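Aspartate carbamoyltransferase (Leishmania major, PDB 7K46) probably catalyses transfer of the carbamoyl group from carbamoyl phosphate to L-aspartate, an early step of pyrimidine biosynthesis. Local coordinates at residues P56-D61 against M132-G137; E94-T99 against E117-Q122. All coordinates share one frame; numbering follows the deposited sequence. Where two conformers were deposited one is given.

Contact 1 of 2, residues P56-D61 against M132-G137; sequences PLFFED and MNAGNG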
ATOM      1  N   PRO A  56       3.730   6.099  -7.164  1.00 14.77           N
ATOM      2  CA  PRO A  56       2.607   6.903  -7.656  1.00 16.08           C
ATOM      3  C   PRO A  56       2.311   8.054  -6.712  1.00 16.44           C
ATOM      4  O   PRO A  56       2.381   7.917  -5.485  1.00 19.15           O
ATOM      5  CB  PRO A  56       1.436   5.903  -7.683  1.00 15.15           C
ATOM      6  CG  PRO A  56       2.047   4.543  -7.294  1.00 19.70           C
ATOM      7  CD  PRO A  56       3.270   4.871  -6.502  1.00 19.18           C
ATOM      8  N   LEU A  57       1.983   9.201  -7.303  1.00 17.30           N
ATOM      9  CA  LEU A  57       1.626  10.404  -6.555  1.00 17.54           C
ATOM     10  C   LEU A  57       0.297  10.871  -7.136  1.00 23.43           C
ATOM     11  O   LEU A  57       0.269  11.515  -8.189  1.00 18.24           O
ATOM     12  CB  LEU A  57       2.716  11.474  -6.662  1.00 18.44           C
ATOM     13  CG  LEU A  57       2.599  12.660  -5.701  1.00 23.91           C
ATOM     14  CD1 LEU A  57       2.848  12.212  -4.252  1.00 22.34           C
ATOM     15  CD2 LEU A  57       3.556  13.777  -6.109  1.00 21.07           C
ATOM     16  N   PHE A  58      -0.802  10.521  -6.468  1.00 20.04           N
ATOM     17  CA  PHE A  58      -2.144  10.720  -7.009  1.00 22.07           C
ATOM     18  C   PHE A  58      -2.864  11.757  -6.157  1.00 24.22           C
ATOM     19  O   PHE A  58      -3.201  11.501  -4.994  1.00 20.76           O
ATOM     20  CB  PHE A  58      -2.915   9.399  -7.066  1.00 21.69           C
ATOM     21  CG  PHE A  58      -2.679   8.608  -8.328  1.00 18.27           C
ATOM     22  CD1 PHE A  58      -1.390   8.310  -8.756  1.00 17.65           C
ATOM     23  CD2 PHE A  58      -3.754   8.140  -9.079  1.00 20.55           C
ATOM     24  CE1 PHE A  58      -1.173   7.576  -9.923  1.00 18.41           C
ATOM     25  CE2 PHE A  58      -3.548   7.409 -10.248  1.00 20.13           C
ATOM     26  CZ  PHE A  58      -2.259   7.120 -10.668  1.00 17.03           C
ATOM     27  N   PHE A  59      -3.067  12.942  -6.728  1.00 23.59           N
ATOM     28  CA  PHE A  59      -3.771  14.016  -6.044  1.00 26.46           C
ATOM     29  C   PHE A  59      -5.278  13.929  -6.220  1.00 28.50           C
ATOM     30  O   PHE A  59      -6.018  14.632  -5.521  1.00 29.40           O
ATOM     31  CB  PHE A  59      -3.269  15.378  -6.537  1.00 26.85           C
ATOM     32  CG  PHE A  59      -1.879  15.712  -6.069  1.00 27.28           C
ATOM     33  CD1 PHE A  59      -0.772  15.208  -6.733  1.00 23.19           C
ATOM     34  CD2 PHE A  59      -1.681  16.528  -4.965  1.00 31.38           C
ATOM     35  CE1 PHE A  59       0.509  15.506  -6.305  1.00 24.26           C
ATOM     36  CE2 PHE A  59      -0.397  16.834  -4.535  1.00 36.08           C
ATOM     37  CZ  PHE A  59       0.698  16.318  -5.211  1.00 29.58           C
ATOM     38  N   GLU A  60      -5.743  13.105  -7.143  1.00 29.66           N
ATOM     39  CA  GLU A  60      -7.151  12.776  -7.266  1.00 35.82           C
ATOM     40  C   GLU A  60      -7.276  11.260  -7.323  1.00 32.09           C
ATOM     41  O   GLU A  60      -6.368  10.567  -7.786  1.00 29.46           O
ATOM     42  CB  GLU A  60      -7.778  13.429  -8.509  1.00 36.57           C
ATOM     43  CG  GLU A  60      -6.977  13.247  -9.785  1.00 39.31           C
ATOM     44  CD  GLU A  60      -7.667  13.852 -10.993  1.00 46.95           C
ATOM     45  OE1 GLU A  60      -8.608  14.650 -10.779  1.00 50.44           O
ATOM     46  OE2 GLU A  60      -7.272  13.530 -12.146  1.00 44.10           O
ATOM     47  N   ASP A  61      -8.393  10.752  -6.827  1.00 36.44           N
ATOM     48  CA  ASP A  61      -8.609   9.313  -6.832  1.00 37.80           C
ATOM     49  C   ASP A  61      -8.862   8.822  -8.252  1.00 37.61           C
ATOM     50  O   ASP A  61      -9.673   9.395  -8.983  1.00 37.08           O
ATOM     51  CB  ASP A  61      -9.791   8.952  -5.936  1.00 42.23           C
ATOM     52  CG  ASP A  61      -9.486   9.147  -4.464  1.00 46.26           C
ATOM     53  OD1 ASP A  61      -8.318   9.450  -4.130  1.00 45.74           O
ATOM     54  OD2 ASP A  61     -10.414   8.989  -3.643  1.00 51.75           O
ATOM     55  N   MET A 132       5.465   9.271 -15.526  1.00 14.86           N
ATOM     56  CA  MET A 132       4.347   8.811 -16.341  1.00 17.35           C
ATOM     57  C   MET A 132       3.128   9.661 -15.994  1.00 17.76           C
ATOM     58  O   MET A 132       2.666   9.658 -14.844  1.00 16.68           O
ATOM     59  CB  MET A 132       4.041   7.332 -16.081  1.00 16.05           C
ATOM     60  CG  MET A 132       5.216   6.366 -16.185  1.00 17.63           C
ATOM     61  SD  MET A 132       5.897   6.189 -17.845  1.00 18.14           S
ATOM     62  CE  MET A 132       7.322   7.268 -17.728  1.00 17.66           C
ATOM     63  N   ASN A 133       2.609  10.392 -16.968  1.00 14.92           N
ATOM     64  CA  ASN A 133       1.405  11.182 -16.735  1.00 15.15           C
ATOM     65  C   ASN A 133       0.192  10.245 -16.726  1.00 18.99           C
ATOM     66  O   ASN A 133      -0.143   9.633 -17.743  1.00 17.46           O
ATOM     67  CB  ASN A 133       1.285  12.269 -17.800  1.00 19.45           C
ATOM     68  CG  ASN A 133      -0.054  12.974 -17.759  1.00 17.84           C
ATOM     69  OD1 ASN A 133      -0.755  12.944 -16.742  1.00 18.83           O
ATOM     70  ND2 ASN A 133      -0.414  13.625 -18.865  1.00 16.61           N
ATOM     71  N   ALA A 134      -0.471  10.132 -15.576  1.00 16.75           N
ATOM     72  CA  ALA A 134      -1.615   9.243 -15.413  1.00 17.61           C
ATOM     73  C   ALA A 134      -2.955   9.923 -15.705  1.00 19.32           C
ATOM     74  O   ALA A 134      -4.010   9.338 -15.425  1.00 16.99           O
ATOM     75  CB  ALA A 134      -1.620   8.662 -13.994  1.00 16.26           C
ATOM     76  N   GLY A 135      -2.944  11.133 -16.263  1.00 18.35           N
ATOM     77  CA  GLY A 135      -4.178  11.801 -16.645  1.00 18.34           C
ATOM     78  C   GLY A 135      -4.301  13.172 -16.009  1.00 23.06           C
ATOM     79  O   GLY A 135      -3.966  13.329 -14.832  1.00 23.11           O
ATOM     80  N   ASN A 136      -4.763  14.180 -16.755  1.00 21.99           N
ATOM     81  CA  ASN A 136      -5.022  15.484 -16.150  1.00 24.67           C
ATOM     82  C   ASN A 136      -6.241  16.120 -16.815  1.00 25.27           C
ATOM     83  O   ASN A 136      -6.839  15.559 -17.746  1.00 25.09           O
ATOM     84  CB  ASN A 136      -3.775  16.387 -16.199  1.00 21.76           C
ATOM     85  CG  ASN A 136      -3.296  16.703 -17.618  1.00 25.54           C
ATOM     86  OD1 ASN A 136      -4.083  16.784 -18.567  1.00 21.94           O
ATOM     87  ND2 ASN A 136      -1.987  16.919 -17.753  1.00 24.52           N
ATOM     88  N   GLY A 137      -6.624  17.293 -16.302  1.00 23.28           N
ATOM     89  CA  GLY A 137      -7.810  17.998 -16.761  1.00 29.16           C
ATOM     90  C   GLY A 137      -7.667  18.653 -18.119  1.00 30.10           C
ATOM     91  O   GLY A 137      -8.673  19.109 -18.672  1.00 30.40           O
TER
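The ring of Phe58 meets the Ala134 methyl on a slant, with its far corner, CZ, 3.7 Å from Ala134 CB. This is the one apolar touch between the two segments. Phe58 has CG beside its backbone N and anti to its carbonyl carbon (chi1 -87°), which swings the ring across to the alanine although the CA atoms stay 8.5 Å apart. Such a gap fits strands that are not sheet neighbours: strand 109-113 runs between 53-58 and 131-133, and its Val111 packs on both Phe58 and Ala134, while Leu66 of helix 63-74 also packs on the ring.

The second flat group is the carboxylate of Glu60. Its chain is extended at chi2 and carries OE2 to 4.3 Å from Gly135 O, with no hydrogen bond between these two acceptors. Arg113, at the end of the intervening strand, bridges the two segments: its NE makes a salt bridge with Glu60 OE2, and its NH1 hydrogen-bonds to Ala134 O.

Within 132-137 the turn is held locally. Asn133 OD1 accepts from Gly135 N at 2.9 Å, closing an Asx turn, and the donor sits 54° out of the amide carbonyl plane. Gly135 itself has a positive phi (125°), a region of backbone space that glycine enters readily.

The small contact thus spans the C-terminal ends of two parallel strands, where relatives of this family build the carbamoyl phosphate site. Its two segments share one cation: Glu60 and the carbonyl of Ala134 are both held by Arg113, which ties the turn after strand 53-58 to the one after strand 131-133.

Contact 2 of 2, residues E94-T99 against E117-Q122; sequences ETLQDT and EEALEQ. With EDO (1,2-ethanediol), chain B.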
ATOM      1  N   GLU A  94       4.095  21.417   1.630  1.00 43.76           N
ATOM      2  CA  GLU A  94       5.286  21.783   0.878  1.00 35.70           C
ATOM      3  C   GLU A  94       4.957  21.885  -0.613  1.00 28.27           C
ATOM      4  O   GLU A  94       3.918  21.412  -1.083  1.00 27.95           O
ATOM      5  CB  GLU A  94       6.413  20.773   1.122  1.00 33.64           C
ATOM      6  CG  GLU A  94       6.047  19.348   0.800  1.00 32.52           C
ATOM      7  CD  GLU A  94       7.247  18.400   0.779  1.00 34.18           C
ATOM      8  OE1 GLU A  94       8.297  18.721   1.387  1.00 23.40           O
ATOM      9  OE2 GLU A  94       7.134  17.327   0.137  1.00 34.95           O
ATOM     10  N   THR A  95       5.854  22.522  -1.361  1.00 26.72           N
ATOM     11  CA  THR A  95       5.652  22.651  -2.802  1.00 25.97           C
ATOM     12  C   THR A  95       5.605  21.283  -3.474  1.00 26.03           C
ATOM     13  O   THR A  95       6.191  20.302  -2.998  1.00 23.54           O
ATOM     14  CB  THR A  95       6.769  23.482  -3.432  1.00 25.21           C
ATOM     15  OG1 THR A  95       8.016  22.797  -3.261  1.00 22.02           O
ATOM     16  CG2 THR A  95       6.840  24.851  -2.789  1.00 25.71           C
ATOM     17  N   LEU A  96       4.886  21.215  -4.601  1.00 19.18           N
ATOM     18  CA  LEU A  96       4.885  19.988  -5.393  1.00 20.09           C
ATOM     19  C   LEU A  96       6.295  19.633  -5.842  1.00 20.19           C
ATOM     20  O   LEU A  96       6.671  18.454  -5.864  1.00 19.12           O
ATOM     21  CB  LEU A  96       3.960  20.140  -6.604  1.00 23.64           C
ATOM     22  CG  LEU A  96       4.032  19.013  -7.650  1.00 24.83           C
ATOM     23  CD1 LEU A  96       3.603  17.685  -7.053  1.00 27.84           C
ATOM     24  CD2 LEU A  96       3.197  19.355  -8.878  1.00 27.35           C
ATOM     25  N   GLN A  97       7.097  20.650  -6.180  1.00 17.84           N
ATOM     26  CA  GLN A  97       8.481  20.414  -6.575  1.00 19.42           C
ATOM     27  C   GLN A  97       9.251  19.680  -5.485  1.00 18.70           C
ATOM     28  O   GLN A  97       9.963  18.710  -5.766  1.00 18.30           O
ATOM     29  CB  GLN A  97       9.171  21.739  -6.913  1.00 20.75           C
ATOM     30  CG  GLN A  97       8.683  22.391  -8.214  1.00 28.16           C
ATOM     31  CD  GLN A  97       7.501  23.335  -8.011  1.00 35.40           C
ATOM     32  OE1 GLN A  97       6.735  23.209  -7.046  1.00 27.16           O
ATOM     33  NE2 GLN A  97       7.348  24.289  -8.927  1.00 31.27           N
ATOM     34  N   ASP A  98       9.128  20.134  -4.231  1.00 17.72           N
ATOM     35  CA  ASP A  98       9.850  19.462  -3.151  1.00 17.53           C
ATOM     36  C   ASP A  98       9.367  18.035  -2.965  1.00 19.03           C
ATOM     37  O   ASP A  98      10.159  17.147  -2.623  1.00 20.48           O
ATOM     38  CB  ASP A  98       9.710  20.237  -1.839  1.00 19.87           C
ATOM     39  CG  ASP A  98      10.625  21.447  -1.777  1.00 22.91           C
ATOM     40  OD1 ASP A  98      11.410  21.656  -2.734  1.00 24.83           O
ATOM     41  OD2 ASP A  98      10.554  22.194  -0.777  1.00 21.11           O
ATOM     42  N   THR A  99       8.071  17.790  -3.182  1.00 18.87           N
ATOM     43  CA  THR A  99       7.566  16.426  -3.079  1.00 19.48           C
ATOM     44  C   THR A  99       8.170  15.539  -4.159  1.00 18.97           C
ATOM     45  O   THR A  99       8.564  14.397  -3.883  1.00 17.00           O
ATOM     46  CB  THR A  99       6.041  16.424  -3.161  1.00 19.15           C
ATOM     47  OG1 THR A  99       5.516  17.185  -2.064  1.00 18.39           O
ATOM     48  CG2 THR A  99       5.507  14.990  -3.090  1.00 21.74           C
ATOM     49  N   GLU A 117      -2.714  20.788 -15.519  1.00 26.51           N
ATOM     50  CA  GLU A 117      -1.576  20.571 -16.410  1.00 26.41           C
ATOM     51  C   GLU A 117      -0.319  21.257 -15.878  1.00 28.73           C
ATOM     52  O   GLU A 117       0.797  20.766 -16.102  1.00 25.53           O
ATOM     53  CB  GLU A 117      -1.911  21.050 -17.829  1.00 31.27           C
ATOM     54  CG  GLU A 117      -2.203  22.529 -17.935  1.00 32.55           C
ATOM     55  CD  GLU A 117      -2.794  22.932 -19.283  1.00 46.26           C
ATOM     56  OE1 GLU A 117      -2.487  22.286 -20.310  1.00 36.50           O
ATOM     57  OE2 GLU A 117      -3.576  23.904 -19.306  1.00 45.94           O
ATOM     58  N   GLU A 118      -0.485  22.362 -15.135  1.00 27.70           N
ATOM     59  CA  GLU A 118       0.644  23.039 -14.497  1.00 27.91           C
ATOM     60  C   GLU A 118       1.427  22.103 -13.584  1.00 27.45           C
ATOM     61  O   GLU A 118       2.653  22.228 -13.456  1.00 27.11           O
ATOM     62  CB  GLU A 118       0.149  24.239 -13.686  1.00 32.66           C
ATOM     63  CG  GLU A 118      -0.433  25.372 -14.510  1.00 41.99           C
ATOM     64  CD  GLU A 118      -1.885  25.156 -14.907  1.00 43.89           C
ATOM     65  OE1 GLU A 118      -2.419  24.044 -14.707  1.00 35.27           O
ATOM     66  OE2 GLU A 118      -2.494  26.117 -15.426  1.00 53.80           O
ATOM     67  N   ALA A 119       0.736  21.177 -12.917  1.00 24.27           N
ATOM     68  CA  ALA A 119       1.424  20.277 -11.994  1.00 25.18           C
ATOM     69  C   ALA A 119       2.435  19.398 -12.720  1.00 22.31           C
ATOM     70  O   ALA A 119       3.550  19.178 -12.225  1.00 21.13           O
ATOM     71  CB  ALA A 119       0.411  19.414 -11.250  1.00 27.65           C
ATOM     72  N   LEU A 120       2.065  18.876 -13.894  1.00 21.31           N
ATOM     73  CA  LEU A 120       3.007  18.053 -14.644  1.00 21.25           C
ATOM     74  C   LEU A 120       4.215  18.877 -15.080  1.00 21.38           C
ATOM     75  O   LEU A 120       5.350  18.380 -15.049  1.00 21.53           O
ATOM     76  CB  LEU A 120       2.312  17.417 -15.850  1.00 19.50           C
ATOM     77  CG  LEU A 120       3.127  16.446 -16.701  1.00 24.01           C
ATOM     78  CD1 LEU A 120       3.646  15.260 -15.874  1.00 21.09           C
ATOM     79  CD2 LEU A 120       2.280  15.947 -17.874  1.00 21.93           C
ATOM     80  N   GLU A 121       3.978  20.128 -15.508  1.00 24.07           N
ATOM     81  CA  GLU A 121       5.066  21.048 -15.850  0.51 25.84           C
ATOM     82  C   GLU A 121       6.028  21.200 -14.680  1.00 26.13           C
ATOM     83  O   GLU A 121       7.246  21.014 -14.810  1.00 26.04           O
ATOM     84  CB  GLU A 121       4.515  22.435 -16.216  0.51 32.62           C
ATOM     85  CG  GLU A 121       3.458  22.528 -17.303  0.51 36.01           C
ATOM     86  CD  GLU A 121       2.805  23.916 -17.351  0.51 35.66           C
ATOM     87  OE1 GLU A 121       3.326  24.848 -16.696  0.51 38.69           O
ATOM     88  OE2 GLU A 121       1.768  24.074 -18.027  0.51 35.67           O
ATOM     89  N   GLN A 122       5.477  21.561 -13.520  1.00 24.54           N
ATOM     90  CA  GLN A 122       6.287  21.783 -12.330  1.00 24.54           C
ATOM     91  C   GLN A 122       7.061  20.534 -11.945  1.00 23.52           C
ATOM     92  O   GLN A 122       8.233  20.617 -11.553  1.00 21.83           O
ATOM     93  CB  GLN A 122       5.388  22.226 -11.183  1.00 24.37           C
ATOM     94  CG  GLN A 122       4.734  23.572 -11.410  1.00 31.32           C
ATOM     95  CD  GLN A 122       3.614  23.827 -10.430  1.00 35.16           C
ATOM     96  OE1 GLN A 122       3.295  22.971  -9.603  1.00 38.31           O
ATOM     97  NE2 GLN A 122       3.003  25.002 -10.519  1.00 36.40           N
TER
HETATM   98  C1  EDO B 400      -1.018  23.709  -9.426  1.00 43.86           C
HETATM   99  O1  EDO B 400      -1.996  23.297  -8.459  1.00 59.57           O
HETATM  100  C2  EDO B 400       0.130  22.706  -9.452  1.00 41.22           C
HETATM  101  O2  EDO B 400       0.703  22.557  -8.142  1.00 48.17           O
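Leu96 and Gln97, in the first turn of helix 96-104, face Ala119 and Gln122 of helix 117-126. Just ahead of that turn, Glu94 OE2 takes a hydrogen bond from Thr99 OG1 at 2.7 Å, met on the anti side of the carboxylate, while OE1 forms a salt bridge with Arg64 of a neighbouring subunit. Thr95 follows as the N-cap: its OG1 accepts from Asp98 N at 3.0 Å, so the helix start is fixed before either touching residue is reached.

Leu96 then points at the other helix. With CG anti to its backbone N (chi1 171°), it pushes CD2 against Ala119, 3.4 Å from the carbonyl O and 3.7 Å from CB. The same methyl lies 3.7 Å from Gln122 OE1, so one branch of the leucine fills the angle between the alanine and the glutamine.

Gln97 works differently, since its end does the reaching. The chain bends at chi2 (90°) and lays NE2 beside the aliphatic part of Gln122, 3.6 Å from CB. The two amide planes lie within 15° of each other, but Gln97 NE2 meets the methylenes of Gln122 and no hydrogen bond forms between the amides. Gln122, extended beyond CG, instead accepts through OE1 from O2 of a 1,2-ethanediol, probably from the crystallisation liquor, at 3.0 Å; the diol also packs on Ala119.

Asp98 turns elsewhere, to a salt bridge with Arg291 of the same neighbouring subunit.

Between the helices, then, the chemistry is van der Waals packing, and directional polar chemistry lies on the flanks: the cap and the Glu94-Thr99 bond shape the helix start, while Glu94 and Asp98 bind it into the trimer. The diol at Gln122 suggests that solvent can reach this margin of the helix pair.

How the contacts relate
Both contacts belong to the carbamoyl phosphate binding part of the chain, and their centres lie 12 Å apart. In sequence the order is 56-61, 94-99, 117-122, 132-137, so contact 2 falls wholly between the two halves of contact 1. Contact 1 sits at strand ends of the four-stranded parallel sheet; contact 2 joins two helices packed against it. They meet directly: Phe59 CZ touches Leu96 CD1 at 3.7 Å, Leu57 packs on Thr99, and Leu120 reaches Asn133. Helix 117-126 is followed, after a short loop, by strand 131-133. Sheet, helix packing and the interface with a neighbouring subunit are thus continuous within this domain.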